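O-methyltransferase (Saccharopolyspora spinosa, PDB 4CE0) probably transfers a methyl group from S-adenosylmethionine to the 4'-hydroxyl of the rhamnose on spinosyn, as a magnesium-binding O-methyltransferase of antibiotic biosynthesis. Local coordinates at residues D102-M116 with Q159-L171. Sequence-based numbering, arbitrary orientation.
Sequences DTGRTVWVVDSFQGM and QVRFLPGWFRDTL. With SAH (S-adenosyl-L-homocysteine), chain B.
Arg-161 lies alongside Trp-108, its CB 4.0 Å from the centre of the indole's six-membered ring in a CH-pi contact and its guanidinium turned 30° from the ring plane. A bend at chi3 (64°) folds the chain back, bringing NE to 3.5 Å from Trp-108 CH2. Beyond the indole, Trp-108 NE1 is hydrogen-bonded to Asp-78 OD2. On the other face of the sheet Val-109 CB meets Phe-162 CD2; Phe-113, its side chain crossing at about a right angle, brings CZ to the edge of the Phe-162 ring, and Pro-164 CB packs on Phe-113 CD2. Between these two layers, strands 107-111 and 160-164 run parallel, their backbone hydrogen bonds continuing to Gly-165 N on Asp-111 O. At the strand entry the Gln-159 amide bridges two carbonyls: NE2 donates almost straight to Arg-105 O (2.8 Å) and also to Asp-102 O (3.0 Å), while a water links its OE1 back to Asp-102 O. At the exit, Ser-112 CB sits over the six-membered ring of Trp-166. The Phe-167 ring lies over the adenine, whose N1 accepts from Phe-167 N (3.0 Å); N3 accepts from Ser-112 N. Asp-111 receives both ribose hydroxyls, O2' on OD1 and O3' on OD2 (2.7 Å), and Phe-113 N holds OD1 in an Asx turn. An acidic strand end gripping the ribose is characteristic of the Rossmann-like methyltransferase fold and its adenosine site.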
ATOM      1  N   ASP A 102     -11.302 -15.962  -2.548  1.00 27.18           N
ATOM      2  CA  ASP A 102     -12.093 -16.480  -3.680  1.00 26.89           C
ATOM      3  C   ASP A 102     -11.170 -16.683  -4.889  1.00 22.99           C
ATOM      4  O   ASP A 102     -10.637 -15.728  -5.454  1.00 22.83           O
ATOM      5  CB  ASP A 102     -13.253 -15.535  -4.023  1.00 26.43           C
ATOM      6  CG  ASP A 102     -14.104 -16.034  -5.217  1.00 31.31           C
ATOM      7  OD1 ASP A 102     -13.538 -16.464  -6.266  1.00 31.30           O
ATOM      8  OD2 ASP A 102     -15.348 -15.986  -5.108  1.00 32.61           O
ATOM      9  N   THR A 103     -10.960 -17.935  -5.277  1.00 29.31           N
ATOM     10  CA  THR A 103     -10.001 -18.240  -6.334  1.00 28.60           C
ATOM     11  C   THR A 103     -10.700 -18.639  -7.633  1.00 32.25           C
ATOM     12  O   THR A 103     -10.049 -18.896  -8.639  1.00 29.34           O
ATOM     13  CB  THR A 103      -9.025 -19.359  -5.884  1.00 35.91           C
ATOM     14  OG1 THR A 103      -9.751 -20.573  -5.651  1.00 32.03           O
ATOM     15  CG2 THR A 103      -8.317 -18.964  -4.609  1.00 33.06           C
ATOM     16  N   GLY A 104     -12.023 -18.657  -7.617  1.00 26.70           N
ATOM     17  CA  GLY A 104     -12.794 -19.097  -8.765  1.00 32.35           C
ATOM     18  C   GLY A 104     -13.186 -18.004  -9.748  1.00 39.97           C
ATOM     19  O   GLY A 104     -13.222 -18.249 -10.962  1.00 38.33           O
ATOM     20  N   ARG A 105     -13.468 -16.802  -9.241  1.00 23.86           N
ATOM     21  CA  ARG A 105     -13.905 -15.701 -10.080  1.00 27.03           C
ATOM     22  C   ARG A 105     -12.777 -15.018 -10.864  1.00 23.40           C
ATOM     23  O   ARG A 105     -11.644 -14.926 -10.413  1.00 25.94           O
ATOM     24  CB  ARG A 105     -14.628 -14.676  -9.205  1.00 27.30           C
ATOM     25  CG  ARG A 105     -15.779 -15.286  -8.426  1.00 23.82           C
ATOM     26  CD  ARG A 105     -16.415 -14.228  -7.579  1.00 22.80           C
ATOM     27  NE  ARG A 105     -17.481 -14.720  -6.703  1.00 25.09           N
ATOM     28  CZ  ARG A 105     -18.780 -14.553  -6.917  1.00 31.73           C
ATOM     29  NH1 ARG A 105     -19.214 -13.941  -8.020  1.00 35.15           N
ATOM     30  NH2 ARG A 105     -19.649 -14.988  -6.015  1.00 35.24           N
ATOM     31  N   THR A 106     -13.127 -14.497 -12.030  1.00 20.37           N
ATOM     32  CA  THR A 106     -12.188 -13.830 -12.917  1.00 18.90           C
ATOM     33  C   THR A 106     -12.509 -12.344 -12.997  1.00 20.11           C
ATOM     34  O   THR A 106     -13.656 -11.957 -12.898  1.00 17.54           O
ATOM     35  CB  THR A 106     -12.236 -14.474 -14.337  1.00 26.60           C
ATOM     36  OG1 THR A 106     -11.571 -15.735 -14.282  1.00 22.27           O
ATOM     37  CG2 THR A 106     -11.546 -13.593 -15.415  1.00 28.60           C
ATOM     38  N   VAL A 107     -11.471 -11.540 -13.186  1.00 13.43           N
ATOM     39  CA  VAL A 107     -11.591 -10.094 -13.386  1.00 15.81           C
ATOM     40  C   VAL A 107     -11.203  -9.837 -14.823  1.00 19.45           C
ATOM     41  O   VAL A 107     -10.058 -10.125 -15.223  1.00 16.77           O
ATOM     42  CB  VAL A 107     -10.668  -9.285 -12.411  1.00 14.41           C
ATOM     43  CG1 VAL A 107     -10.746  -7.759 -12.689  1.00 23.27           C
ATOM     44  CG2 VAL A 107     -11.045  -9.589 -10.960  1.00 20.30           C
ATOM     45  N   TRP A 108     -12.172  -9.363 -15.604  1.00 16.79           N
ATOM     46  CA  TRP A 108     -11.966  -9.021 -16.998  1.00 18.19           C
ATOM     47  C   TRP A 108     -11.594  -7.568 -17.153  1.00 17.51           C
ATOM     48  O   TRP A 108     -12.313  -6.657 -16.726  1.00 21.59           O
ATOM     49  CB  TRP A 108     -13.213  -9.327 -17.836  1.00 17.11           C
ATOM     50  CG  TRP A 108     -13.519 -10.780 -17.875  1.00 25.29           C
ATOM     51  CD1 TRP A 108     -14.250 -11.517 -16.966  1.00 23.18           C
ATOM     52  CD2 TRP A 108     -13.088 -11.684 -18.879  1.00 27.01           C
ATOM     53  NE1 TRP A 108     -14.288 -12.843 -17.366  1.00 23.82           N
ATOM     54  CE2 TRP A 108     -13.564 -12.968 -18.529  1.00 23.75           C
ATOM     55  CE3 TRP A 108     -12.311 -11.541 -20.038  1.00 26.87           C
ATOM     56  CZ2 TRP A 108     -13.324 -14.091 -19.325  1.00 23.82           C
ATOM     57  CZ3 TRP A 108     -12.063 -12.662 -20.812  1.00 25.78           C
ATOM     58  CH2 TRP A 108     -12.564 -13.918 -20.446  1.00 27.30           C
ATOM     59  N   VAL A 109     -10.461  -7.359 -17.793  1.00 19.49           N
ATOM     60  CA  VAL A 109      -9.895  -6.034 -17.909  1.00 16.05           C
ATOM     61  C   VAL A 109     -10.071  -5.665 -19.354  1.00 20.66           C
ATOM     62  O   VAL A 109      -9.301  -6.121 -20.221  1.00 21.91           O
ATOM     63  CB  VAL A 109      -8.412  -6.043 -17.523  1.00 16.92           C
ATOM     64  CG1 VAL A 109      -7.782  -4.644 -17.694  1.00 24.06           C
ATOM     65  CG2 VAL A 109      -8.257  -6.557 -16.116  1.00 22.26           C
ATOM     66  N   VAL A 110     -11.100  -4.854 -19.610  1.00 21.74           N
ATOM     67  CA  VAL A 110     -11.581  -4.640 -20.967  1.00 23.51           C
ATOM     68  C   VAL A 110     -11.366  -3.210 -21.418  1.00 17.33           C
ATOM     69  O   VAL A 110     -11.966  -2.266 -20.885  1.00 18.76           O
ATOM     70  CB  VAL A 110     -13.096  -4.942 -21.115  1.00 16.33           C
ATOM     71  CG1 VAL A 110     -13.456  -5.037 -22.571  1.00 19.42           C
ATOM     72  CG2 VAL A 110     -13.530  -6.187 -20.347  1.00 21.38           C
ATOM     73  N   ASP A 111     -10.554  -3.054 -22.447  1.00 23.32           N
ATOM     74  CA  ASP A 111     -10.163  -1.734 -22.883  1.00 20.31           C
ATOM     75  C   ASP A 111      -9.613  -1.784 -24.299  1.00 24.65           C
ATOM     76  O   ASP A 111      -9.293  -2.861 -24.816  1.00 23.84           O
ATOM     77  CB  ASP A 111      -9.091  -1.192 -21.937  1.00 22.37           C
ATOM     78  CG  ASP A 111      -8.978   0.322 -21.999  1.00 29.28           C
ATOM     79  OD1 ASP A 111      -8.357   0.843 -22.956  1.00 24.78           O
ATOM     80  OD2 ASP A 111      -9.487   0.986 -21.078  1.00 28.49           O
ATOM     81  N   SER A 112      -9.485  -0.622 -24.932  1.00 22.02           N
ATOM     82  CA  SER A 112      -8.726  -0.548 -26.188  1.00 31.80           C
ATOM     83  C   SER A 112      -7.221  -0.649 -25.920  1.00 31.85           C
ATOM     84  O   SER A 112      -6.478  -1.158 -26.746  1.00 28.18           O
ATOM     85  CB  SER A 112      -8.982   0.775 -26.886  1.00 29.50           C
ATOM     86  OG  SER A 112      -8.489   1.810 -26.072  1.00 32.06           O
ATOM     87  N   PHE A 113      -6.786  -0.159 -24.761  1.00 27.50           N
ATOM     88  CA  PHE A 113      -5.361  -0.023 -24.424  1.00 30.15           C
ATOM     89  C   PHE A 113      -4.661   0.942 -25.394  1.00 38.05           C
ATOM     90  O   PHE A 113      -3.449   0.870 -25.587  1.00 38.94           O
ATOM     91  CB  PHE A 113      -4.643  -1.382 -24.336  1.00 26.98           C
ATOM     92  CG  PHE A 113      -5.218  -2.303 -23.267  1.00 32.26           C
ATOM     93  CD1 PHE A 113      -4.927  -2.101 -21.913  1.00 21.24           C
ATOM     94  CD2 PHE A 113      -6.077  -3.346 -23.612  1.00 25.96           C
ATOM     95  CE1 PHE A 113      -5.484  -2.915 -20.940  1.00 20.92           C
ATOM     96  CE2 PHE A 113      -6.633  -4.171 -22.638  1.00 20.60           C
ATOM     97  CZ  PHE A 113      -6.325  -3.960 -21.296  1.00 24.03           C
ATOM     98  N   GLN A 114      -5.451   1.853 -25.963  1.00 30.99           N
ATOM     99  CA  GLN A 114      -4.972   2.932 -26.836  1.00 45.75           C
ATOM    100  C   GLN A 114      -5.711   4.229 -26.528  1.00 39.20           C
ATOM    101  O   GLN A 114      -5.587   5.201 -27.262  1.00 39.23           O
ATOM    102  CB  GLN A 114      -5.248   2.625 -28.310  1.00 47.11           C
ATOM    103  CG  GLN A 114      -4.879   1.242 -28.766  1.00 50.19           C
ATOM    104  CD  GLN A 114      -5.629   0.847 -30.027  1.00 56.36           C
ATOM    105  OE1 GLN A 114      -5.694   1.606 -30.999  1.00 46.18           O
ATOM    106  NE2 GLN A 114      -6.216  -0.342 -30.010  1.00 64.08           N
ATOM    107  N   GLY A 115      -6.515   4.237 -25.472  1.00 38.67           N
ATOM    108  CA  GLY A 115      -7.288   5.420 -25.137  1.00 38.75           C
ATOM    109  C   GLY A 115      -8.608   5.455 -25.878  1.00 31.54           C
ATOM    110  O   GLY A 115      -9.090   4.421 -26.364  1.00 31.19           O
ATOM    111  N   MET A 116      -9.174   6.655 -25.957  1.00 35.16           N
ATOM    112  CA  MET A 116     -10.519   6.892 -26.487  1.00 36.14           C
ATOM    113  C   MET A 116     -10.538   6.826 -28.018  1.00 28.55           C
ATOM    114  O   MET A 116      -9.569   7.208 -28.656  1.00 38.21           O
ATOM    115  CB  MET A 116     -10.985   8.285 -26.081  1.00 38.10           C
ATOM    116  CG  MET A 116     -10.649   8.678 -24.648  1.00 42.48           C
ATOM    117  SD  MET A 116     -11.466   7.690 -23.372  1.00 40.40           S
ATOM    118  CE  MET A 116     -13.197   7.968 -23.725  1.00 40.46           C
ATOM    119  N   GLN A 159      -6.401 -15.288 -12.455  1.00 19.31           N
ATOM    120  CA  GLN A 159      -7.730 -14.733 -12.229  1.00 18.74           C
ATOM    121  C   GLN A 159      -7.945 -13.372 -12.876  1.00 18.67           C
ATOM    122  O   GLN A 159      -8.963 -12.728 -12.642  1.00 28.82           O
ATOM    123  CB  GLN A 159      -7.998 -14.633 -10.730  1.00 26.65           C
ATOM    124  CG  GLN A 159      -8.229 -15.972 -10.051  1.00 27.18           C
ATOM    125  CD  GLN A 159      -8.572 -15.804  -8.578  1.00 20.21           C
ATOM    126  OE1 GLN A 159      -7.713 -15.959  -7.699  1.00 24.09           O
ATOM    127  NE2 GLN A 159      -9.812 -15.453  -8.304  1.00 20.81           N
ATOM    128  N   VAL A 160      -6.974 -12.915 -13.653  1.00 16.54           N
ATOM    129  CA  VAL A 160      -7.089 -11.658 -14.390  1.00 15.86           C
ATOM    130  C   VAL A 160      -6.940 -11.949 -15.892  1.00 20.03           C
ATOM    131  O   VAL A 160      -5.933 -12.563 -16.316  1.00 22.65           O
ATOM    132  CB  VAL A 160      -5.990 -10.660 -14.010  1.00 19.98           C
ATOM    133  CG1 VAL A 160      -6.248  -9.315 -14.694  1.00 16.32           C
ATOM    134  CG2 VAL A 160      -5.906 -10.496 -12.468  1.00 19.45           C
ATOM    135  N   ARG A 161      -7.916 -11.500 -16.684  1.00 26.29           N
ATOM    136  CA  ARG A 161      -7.886 -11.645 -18.150  1.00 19.04           C
ATOM    137  C   ARG A 161      -8.127 -10.314 -18.845  1.00 28.93           C
ATOM    138  O   ARG A 161      -8.888  -9.445 -18.377  1.00 20.90           O
ATOM    139  CB  ARG A 161      -8.913 -12.672 -18.605  1.00 23.21           C
ATOM    140  CG  ARG A 161      -8.621 -14.062 -18.038  1.00 25.26           C
ATOM    141  CD  ARG A 161      -9.573 -15.132 -18.573  1.00 30.45           C
ATOM    142  NE  ARG A 161      -9.428 -15.326 -20.025  1.00 39.95           N
ATOM    143  CZ  ARG A 161      -9.942 -16.355 -20.708  1.00 38.57           C
ATOM    144  NH1 ARG A 161     -10.628 -17.309 -20.086  1.00 30.06           N
ATOM    145  NH2 ARG A 161      -9.788 -16.426 -22.021  1.00 39.30           N
ATOM    146  N   PHE A 162      -7.413 -10.126 -19.940  1.00 16.41           N
ATOM    147  CA  PHE A 162      -7.466  -8.868 -20.653  1.00 22.96           C
ATOM    148  C   PHE A 162      -8.204  -9.067 -21.946  1.00 23.85           C
ATOM    149  O   PHE A 162      -8.023 -10.072 -22.605  1.00 24.23           O
ATOM    150  CB  PHE A 162      -6.057  -8.342 -20.887  1.00 26.71           C
ATOM    151  CG  PHE A 162      -5.267  -8.176 -19.611  1.00 25.60           C
ATOM    152  CD1 PHE A 162      -4.516  -9.233 -19.097  1.00 26.91           C
ATOM    153  CD2 PHE A 162      -5.267  -6.960 -18.924  1.00 24.72           C
ATOM    154  CE1 PHE A 162      -3.778  -9.091 -17.920  1.00 29.54           C
ATOM    155  CE2 PHE A 162      -4.519  -6.805 -17.718  1.00 19.81           C
ATOM    156  CZ  PHE A 162      -3.784  -7.862 -17.229  1.00 24.88           C
ATOM    157  N   LEU A 163      -9.079  -8.119 -22.281  1.00 23.02           N
ATOM    158  CA  LEU A 163      -9.803  -8.158 -23.545  1.00 16.22           C
ATOM    159  C   LEU A 163      -9.498  -6.880 -24.302  1.00 25.64           C
ATOM    160  O   LEU A 163     -10.199  -5.868 -24.112  1.00 23.75           O
ATOM    161  CB  LEU A 163     -11.292  -8.302 -23.282  1.00 20.24           C
ATOM    162  CG  LEU A 163     -12.244  -8.565 -24.444  1.00 26.20           C
ATOM    163  CD1 LEU A 163     -11.812  -9.757 -25.290  1.00 34.29           C
ATOM    164  CD2 LEU A 163     -13.664  -8.776 -23.864  1.00 26.63           C
ATOM    165  N   PRO A 164      -8.452  -6.911 -25.160  1.00 23.74           N
ATOM    166  CA  PRO A 164      -7.981  -5.711 -25.866  1.00 29.59           C
ATOM    167  C   PRO A 164      -8.746  -5.469 -27.169  1.00 36.24           C
ATOM    168  O   PRO A 164      -8.896  -6.397 -27.958  1.00 31.86           O
ATOM    169  CB  PRO A 164      -6.513  -6.053 -26.158  1.00 26.25           C
ATOM    170  CG  PRO A 164      -6.532  -7.521 -26.396  1.00 26.84           C
ATOM    171  CD  PRO A 164      -7.526  -8.049 -25.372  1.00 30.76           C
ATOM    172  N   GLY A 165      -9.241  -4.251 -27.376  1.00 28.66           N
ATOM    173  CA  GLY A 165      -9.892  -3.897 -28.622  1.00 35.42           C
ATOM    174  C   GLY A 165     -10.896  -2.810 -28.358  1.00 43.26           C
ATOM    175  O   GLY A 165     -11.132  -2.448 -27.202  1.00 29.00           O
ATOM    176  N   TRP A 166     -11.459  -2.254 -29.423  1.00 41.82           N
ATOM    177  CA  TRP A 166     -12.586  -1.349 -29.287  1.00 38.78           C
ATOM    178  C   TRP A 166     -13.785  -2.178 -28.875  1.00 28.59           C
ATOM    179  O   TRP A 166     -13.988  -3.265 -29.394  1.00 33.42           O
ATOM    180  CB  TRP A 166     -12.820  -0.600 -30.609  1.00 41.50           C
ATOM    181  CG  TRP A 166     -11.568   0.085 -31.041  1.00 39.81           C
ATOM    182  CD1 TRP A 166     -10.710  -0.297 -32.036  1.00 43.26           C
ATOM    183  CD2 TRP A 166     -10.996   1.249 -30.443  1.00 46.32           C
ATOM    184  NE1 TRP A 166      -9.647   0.570 -32.100  1.00 41.95           N
ATOM    185  CE2 TRP A 166      -9.805   1.536 -31.139  1.00 49.03           C
ATOM    186  CE3 TRP A 166     -11.381   2.087 -29.390  1.00 37.41           C
ATOM    187  CZ2 TRP A 166      -9.000   2.630 -30.816  1.00 47.72           C
ATOM    188  CZ3 TRP A 166     -10.581   3.171 -29.078  1.00 32.78           C
ATOM    189  CH2 TRP A 166      -9.403   3.427 -29.780  1.00 36.95           C
ATOM    190  N   PHE A 167     -14.562  -1.676 -27.920  1.00 25.18           N
ATOM    191  CA  PHE A 167     -15.748  -2.400 -27.433  1.00 29.90           C
ATOM    192  C   PHE A 167     -16.670  -2.914 -28.565  1.00 31.01           C
ATOM    193  O   PHE A 167     -17.195  -4.039 -28.523  1.00 33.85           O
ATOM    194  CB  PHE A 167     -16.560  -1.493 -26.513  1.00 29.56           C
ATOM    195  CG  PHE A 167     -15.823  -1.062 -25.277  1.00 29.94           C
ATOM    196  CD1 PHE A 167     -14.725  -1.777 -24.805  1.00 31.08           C
ATOM    197  CD2 PHE A 167     -16.218   0.082 -24.599  1.00 26.47           C
ATOM    198  CE1 PHE A 167     -14.048  -1.367 -23.649  1.00 35.64           C
ATOM    199  CE2 PHE A 167     -15.547   0.510 -23.456  1.00 30.60           C
ATOM    200  CZ  PHE A 167     -14.458  -0.218 -22.970  1.00 34.26           C
ATOM    201  N   ARG A 168     -16.864  -2.093 -29.575  1.00 28.64           N
ATOM    202  CA  ARG A 168     -17.740  -2.491 -30.687  1.00 39.35           C
ATOM    203  C   ARG A 168     -17.222  -3.742 -31.428  1.00 38.65           C
ATOM    204  O   ARG A 168     -18.001  -4.523 -31.978  1.00 42.90           O
ATOM    205  CB  ARG A 168     -17.979  -1.324 -31.644  1.00 44.37           C
ATOM    206  CG  ARG A 168     -16.765  -0.778 -32.387  1.00 57.49           C
ATOM    207  CD  ARG A 168     -17.215   0.305 -33.385  1.00 63.56           C
ATOM    208  NE  ARG A 168     -16.533   0.245 -34.678  1.00 77.29           N
ATOM    209  CZ  ARG A 168     -16.775   1.085 -35.688  1.00 80.55           C
ATOM    210  NH1 ARG A 168     -17.672   2.058 -35.546  1.00 82.47           N
ATOM    211  NH2 ARG A 168     -16.119   0.955 -36.844  1.00 75.57           N
ATOM    212  N   ASP A 169     -15.913  -3.947 -31.401  1.00 38.41           N
ATOM    213  CA  ASP A 169     -15.315  -5.137 -31.990  1.00 42.96           C
ATOM    214  C   ASP A 169     -15.347  -6.300 -31.002  1.00 47.17           C
ATOM    215  O   ASP A 169     -15.702  -7.425 -31.378  1.00 44.48           O
ATOM    216  CB  ASP A 169     -13.869  -4.855 -32.412  1.00 46.57           C
ATOM    217  CG  ASP A 169     -13.769  -3.831 -33.533  1.00 49.13           C
ATOM    218  OD1 ASP A 169     -14.707  -3.778 -34.343  1.00 48.55           O
ATOM    219  OD2 ASP A 169     -12.756  -3.091 -33.611  1.00 54.17           O
ATOM    220  N   THR A 170     -14.990  -6.022 -29.738  1.00 37.84           N
ATOM    221  CA  THR A 170     -14.682  -7.083 -28.780  1.00 32.63           C
ATOM    222  C   THR A 170     -15.848  -7.642 -27.973  1.00 30.80           C
ATOM    223  O   THR A 170     -15.810  -8.812 -27.586  1.00 28.51           O
ATOM    224  CB  THR A 170     -13.595  -6.640 -27.757  1.00 34.60           C
ATOM    225  OG1 THR A 170     -14.023  -5.443 -27.073  1.00 32.18           O
ATOM    226  CG2 THR A 170     -12.296  -6.389 -28.462  1.00 33.11           C
ATOM    227  N   LEU A 171     -16.853  -6.827 -27.673  1.00 30.86           N
ATOM    228  CA  LEU A 171     -17.901  -7.243 -26.732  1.00 24.85           C
ATOM    229  C   LEU A 171     -19.000  -8.120 -27.338  1.00 32.78           C
ATOM    230  O   LEU A 171     -19.560  -8.975 -26.647  1.00 31.28           O
ATOM    231  CB  LEU A 171     -18.536  -6.014 -26.055  1.00 25.62           C
ATOM    232  CG  LEU A 171     -17.604  -5.091 -25.256  1.00 24.05           C
ATOM    233  CD1 LEU A 171     -18.404  -4.067 -24.511  1.00 24.22           C
ATOM    234  CD2 LEU A 171     -16.783  -5.906 -24.281  1.00 28.64           C
TER
HETATM  235  N   SAH B1250      -9.008   5.151 -13.714  1.00 23.49           N
HETATM  236  CA  SAH B1250     -10.223   4.923 -14.514  1.00 43.23           C
HETATM  237  CB  SAH B1250     -10.032   4.796 -16.005  1.00 37.00           C
HETATM  238  CG  SAH B1250     -11.124   4.802 -17.074  1.00 29.46           C
HETATM  239  SD  SAH B1250     -10.549   6.037 -18.279  1.00 25.34           S
HETATM  240  C   SAH B1250     -10.587   3.608 -13.950  1.00 38.46           C
HETATM  241  O   SAH B1250     -11.396   2.968 -14.602  1.00 22.90           O
HETATM  242  OXT SAH B1250      -9.895   3.430 -12.770  1.00 20.03           O
HETATM  243  C5' SAH B1250     -11.454   5.542 -19.788  1.00 20.21           C
HETATM  244  C4' SAH B1250     -10.928   4.260 -20.451  1.00 18.26           C
HETATM  245  O4' SAH B1250     -11.879   3.742 -21.357  1.00 22.87           O
HETATM  246  C3' SAH B1250      -9.651   4.446 -21.275  1.00 26.44           C
HETATM  247  O3' SAH B1250      -8.680   3.561 -20.757  1.00 30.09           O
HETATM  248  C2' SAH B1250     -10.006   4.139 -22.735  1.00 32.34           C
HETATM  249  O2' SAH B1250      -9.001   3.519 -23.566  1.00 24.94           O
HETATM  250  C1' SAH B1250     -11.255   3.272 -22.551  1.00 19.34           C
HETATM  251  N9  SAH B1250     -12.264   3.308 -23.636  1.00 19.93           N
HETATM  252  C8  SAH B1250     -13.226   4.282 -23.803  1.00 33.94           C
HETATM  253  N7  SAH B1250     -13.986   3.933 -24.850  1.00 33.74           N
HETATM  254  C5  SAH B1250     -13.562   2.745 -25.332  1.00 32.19           C
HETATM  255  C6  SAH B1250     -13.973   1.931 -26.390  1.00 32.84           C
HETATM  256  N6  SAH B1250     -15.003   2.273 -27.162  1.00 30.92           N
HETATM  257  N1  SAH B1250     -13.306   0.759 -26.651  1.00 28.74           N
HETATM  258  C2  SAH B1250     -12.246   0.349 -25.869  1.00 31.20           C
HETATM  259  N3  SAH B1250     -11.832   1.175 -24.851  1.00 26.00           N
HETATM  260  C4  SAH B1250     -12.492   2.330 -24.556  1.00 27.35           C
HETATM  261  O   HOH W   1      -7.951 -14.926  -5.010  1.00 22.57           O